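PDB 1VQ0: 33 kDa chaperonin from Thermotoga maritima, which probably acts as a redox-regulated molecular chaperone that keeps thermally unfolding and oxidatively damaged proteins from aggregating irreversibly. Local coordinates for residues Arg71-Ile76 and Val86-Ser91. Sequence-based numbering, arbitrary orientation.
Sequences RWTLDI and VAQSTS. With EDO (1,2-ethanediol), chain F.
W72 and S89, and likewise L74 and A87, are hydrogen-bonded pairs of the antiparallel beta hairpin formed by strands 71-78 and 84-90, whose segments here run 167° apart. Each pair closes a two-bond ring: W72 N to S89 O is 2.9 Å and nearly straight, with S89 N returning to W72 O, while L74 N reaches A87 O at 2.7 Å and A87 N returns to L74 O. Between them T73 and Q88 form a non-hydrogen-bonded pair, and their side chains supply the polar link that the backbone lacks there. Q88 CG lies anti to the backbone N (chi1 -174°) and the chain stays extended, bringing NE2 to T73 OG1 at 2.8 Å with an N-H...O angle of 178°. The T73 oxygen lies in the amide plane, and OE1 accepts from R96, so both ends of the amide fix its rotation. A water accepts from Q88 NE2 and from R71 NH1; the R71 guanidinium continues to a salt bridge with D244. An alanine in place of Q88 would probably leave T73 OG1 and R96 without these amide partners and open a gap beside the R71 CD methylene, now 3.8 Å from OE1. On the opposite face W72, L74, A87 and S89 are buried; helix 46-62 packs on W72 and A87, and S89 OG bonds to A59 O. That face is thus mostly apolar, whereas the face of T73 and Q88, which also meets W277 through V86 and Q88, carries a polar chain from T73 through Q88, water and R71 to D244, between zinc ligands C243 and C245 in sequence.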
ATOM      1  N   ARG A  71     -14.895   5.500  -2.973  1.00 33.09           N
ATOM      2  CA  ARG A  71     -14.870   5.029  -1.586  1.00 33.83           C
ATOM      3  C   ARG A  71     -13.439   5.087  -1.039  1.00 32.76           C
ATOM      4  O   ARG A  71     -12.525   4.531  -1.629  1.00 32.10           O
ATOM      5  CB  ARG A  71     -15.359   3.581  -1.456  1.00 35.36           C
ATOM      6  CG  ARG A  71     -16.752   3.367  -1.883  1.00 40.10           C
ATOM      7  CD  ARG A  71     -17.120   1.930  -1.976  1.00 45.35           C
ATOM      8  NE  ARG A  71     -18.545   1.826  -2.284  1.00 52.08           N
ATOM      9  CZ  ARG A  71     -19.229   0.699  -2.267  1.00 52.97           C
ATOM     10  NH1 ARG A  71     -18.596  -0.438  -1.994  1.00 55.99           N
ATOM     11  NH2 ARG A  71     -20.532   0.706  -2.545  1.00 50.76           N
ATOM     12  N   TRP A  72     -13.297   5.723   0.126  1.00 33.08           N
ATOM     13  CA  TRP A  72     -12.054   5.949   0.828  1.00 30.48           C
ATOM     14  C   TRP A  72     -12.122   5.160   2.099  1.00 30.47           C
ATOM     15  O   TRP A  72     -13.025   5.378   2.871  1.00 31.90           O
ATOM     16  CB  TRP A  72     -11.966   7.407   1.109  1.00 29.43           C
ATOM     17  CG  TRP A  72     -10.711   7.919   1.619  1.00 31.29           C
ATOM     18  CD1 TRP A  72      -9.731   8.531   0.883  1.00 30.65           C
ATOM     19  CD2 TRP A  72     -10.255   7.899   2.979  1.00 30.16           C
ATOM     20  NE1 TRP A  72      -8.693   8.905   1.711  1.00 28.88           N
ATOM     21  CE2 TRP A  72      -8.994   8.518   3.004  1.00 34.37           C
ATOM     22  CE3 TRP A  72     -10.817   7.475   4.202  1.00 33.48           C
ATOM     23  CZ2 TRP A  72      -8.291   8.727   4.196  1.00 34.88           C
ATOM     24  CZ3 TRP A  72     -10.111   7.640   5.348  1.00 33.12           C
ATOM     25  CH2 TRP A  72      -8.875   8.297   5.351  1.00 34.15           C
ATOM     26  N   THR A  73     -11.182   4.223   2.322  1.00 30.10           N
ATOM     27  CA  THR A  73     -11.216   3.341   3.494  1.00 30.23           C
ATOM     28  C   THR A  73      -9.940   3.468   4.340  1.00 32.19           C
ATOM     29  O   THR A  73      -8.803   3.257   3.851  1.00 31.29           O
ATOM     30  CB  THR A  73     -11.357   1.887   3.077  1.00 31.06           C
ATOM     31  OG1 THR A  73     -12.492   1.706   2.221  1.00 30.12           O
ATOM     32  CG2 THR A  73     -11.581   0.954   4.278  1.00 30.39           C
ATOM     33  N   LEU A  74     -10.138   3.745   5.631  1.00 32.89           N
ATOM     34  CA  LEU A  74      -9.064   3.676   6.649  1.00 32.51           C
ATOM     35  C   LEU A  74      -9.106   2.321   7.314  1.00 33.36           C
ATOM     36  O   LEU A  74     -10.080   1.958   7.901  1.00 32.34           O
ATOM     37  CB  LEU A  74      -9.305   4.709   7.702  1.00 33.08           C
ATOM     38  CG  LEU A  74      -8.516   4.822   8.970  1.00 34.40           C
ATOM     39  CD1 LEU A  74      -7.090   5.125   8.435  1.00 35.84           C
ATOM     40  CD2 LEU A  74      -9.083   5.991   9.729  1.00 36.19           C
ATOM     41  N   ASP A  75      -8.010   1.596   7.192  1.00 32.92           N
ATOM     42  CA  ASP A  75      -7.836   0.278   7.753  1.00 31.93           C
ATOM     43  C   ASP A  75      -6.562   0.273   8.667  1.00 31.06           C
ATOM     44  O   ASP A  75      -5.432   0.291   8.204  1.00 29.91           O
ATOM     45  CB  ASP A  75      -7.682  -0.719   6.605  1.00 30.66           C
ATOM     46  CG  ASP A  75      -7.426  -2.093   7.074  1.00 36.10           C
ATOM     47  OD1 ASP A  75      -7.698  -2.370   8.232  1.00 34.36           O
ATOM     48  OD2 ASP A  75      -6.954  -2.982   6.351  1.00 40.11           O
ATOM     49  N   ILE A  76      -6.804   0.368   9.955  1.00 30.50           N
ATOM     50  CA  ILE A  76      -5.802   0.264  10.989  1.00 31.48           C
ATOM     51  C   ILE A  76      -5.783  -1.183  11.571  1.00 31.81           C
ATOM     52  O   ILE A  76      -6.763  -1.724  11.994  1.00 29.01           O
ATOM     53  CB  ILE A  76      -6.045   1.281  12.056  1.00 30.85           C
ATOM     54  CG1 ILE A  76      -5.873   2.696  11.467  1.00 34.13           C
ATOM     55  CG2 ILE A  76      -5.073   1.073  13.213  1.00 28.59           C
ATOM     56  CD1 ILE A  76      -6.410   3.733  12.360  1.00 34.64           C
ATOM     57  N   VAL A  86     -11.698  -0.347  10.924  1.00 34.29           N
ATOM     58  CA  VAL A  86     -11.948  -0.056   9.514  1.00 33.83           C
ATOM     59  C   VAL A  86     -13.067   1.004   9.380  1.00 34.00           C
ATOM     60  O   VAL A  86     -14.166   0.860   9.932  1.00 33.56           O
ATOM     61  CB  VAL A  86     -12.371  -1.349   8.740  1.00 33.67           C
ATOM     62  CG1 VAL A  86     -12.600  -1.064   7.290  1.00 32.93           C
ATOM     63  CG2 VAL A  86     -11.324  -2.390   8.828  1.00 33.76           C
ATOM     64  N   ALA A  87     -12.766   2.102   8.717  1.00 32.84           N
ATOM     65  CA  ALA A  87     -13.773   3.108   8.479  1.00 31.59           C
ATOM     66  C   ALA A  87     -13.743   3.545   7.060  1.00 32.54           C
ATOM     67  O   ALA A  87     -12.686   3.938   6.572  1.00 34.38           O
ATOM     68  CB  ALA A  87     -13.615   4.274   9.417  1.00 29.72           C
ATOM     69  N   GLN A  88     -14.906   3.445   6.395  1.00 33.43           N
ATOM     70  CA  GLN A  88     -15.054   3.874   5.007  1.00 32.98           C
ATOM     71  C   GLN A  88     -15.970   5.094   4.888  1.00 33.03           C
ATOM     72  O   GLN A  88     -16.987   5.143   5.532  1.00 33.91           O
ATOM     73  CB  GLN A  88     -15.621   2.753   4.224  1.00 31.25           C
ATOM     74  CG  GLN A  88     -15.708   3.006   2.738  1.00 30.98           C
ATOM     75  CD  GLN A  88     -16.093   1.764   2.019  1.00 32.04           C
ATOM     76  OE1 GLN A  88     -17.275   1.514   1.794  1.00 37.18           O
ATOM     77  NE2 GLN A  88     -15.111   0.983   1.622  1.00 31.28           N
ATOM     78  N   SER A  89     -15.561   6.063   4.088  1.00 33.18           N
ATOM     79  CA  SER A  89     -16.364   7.196   3.646  1.00 32.24           C
ATOM     80  C   SER A  89     -16.480   7.272   2.107  1.00 33.05           C
ATOM     81  O   SER A  89     -15.720   6.643   1.375  1.00 33.50           O
ATOM     82  CB  SER A  89     -15.765   8.491   4.149  1.00 32.52           C
ATOM     83  OG  SER A  89     -14.507   8.722   3.554  1.00 31.34           O
ATOM     84  N   THR A  90     -17.471   8.028   1.638  1.00 33.43           N
ATOM     85  CA  THR A  90     -17.768   8.137   0.231  1.00 33.32           C
ATOM     86  C   THR A  90     -17.908   9.578  -0.237  1.00 33.14           C
ATOM     87  O   THR A  90     -18.081  10.510   0.559  1.00 33.08           O
ATOM     88  CB  THR A  90     -19.084   7.426  -0.114  1.00 33.51           C
ATOM     89  OG1 THR A  90     -20.162   8.153   0.462  1.00 30.19           O
ATOM     90  CG2 THR A  90     -19.153   6.086   0.560  1.00 34.33           C
ATOM     91  N   SER A  91     -17.902   9.732  -1.554  1.00 33.17           N
ATOM     92  CA  SER A  91     -18.120  11.034  -2.142  1.00 36.20           C
ATOM     93  C   SER A  91     -19.555  11.576  -1.863  1.00 37.08           C
ATOM     94  O   SER A  91     -19.758  12.783  -1.896  1.00 36.98           O
ATOM     95  CB  SER A  91     -17.815  11.011  -3.627  1.00 36.06           C
ATOM     96  OG  SER A  91     -18.506   9.968  -4.255  1.00 38.25           O
TER
HETATM   97  C1  EDO F 303      -7.990  11.609   0.176  1.00 34.69           C
HETATM   98  O1  EDO F 303      -6.829  10.862   0.478  1.00 35.39           O
HETATM   99  C2  EDO F 303      -7.831  12.821  -0.741  1.00 36.52           C
HETATM  100  O2  EDO F 303      -6.839  13.783  -0.319  1.00 37.35           O
HETATM  101  O   HOH W   1     -16.140  -1.359  -0.378  1.00 24.26           O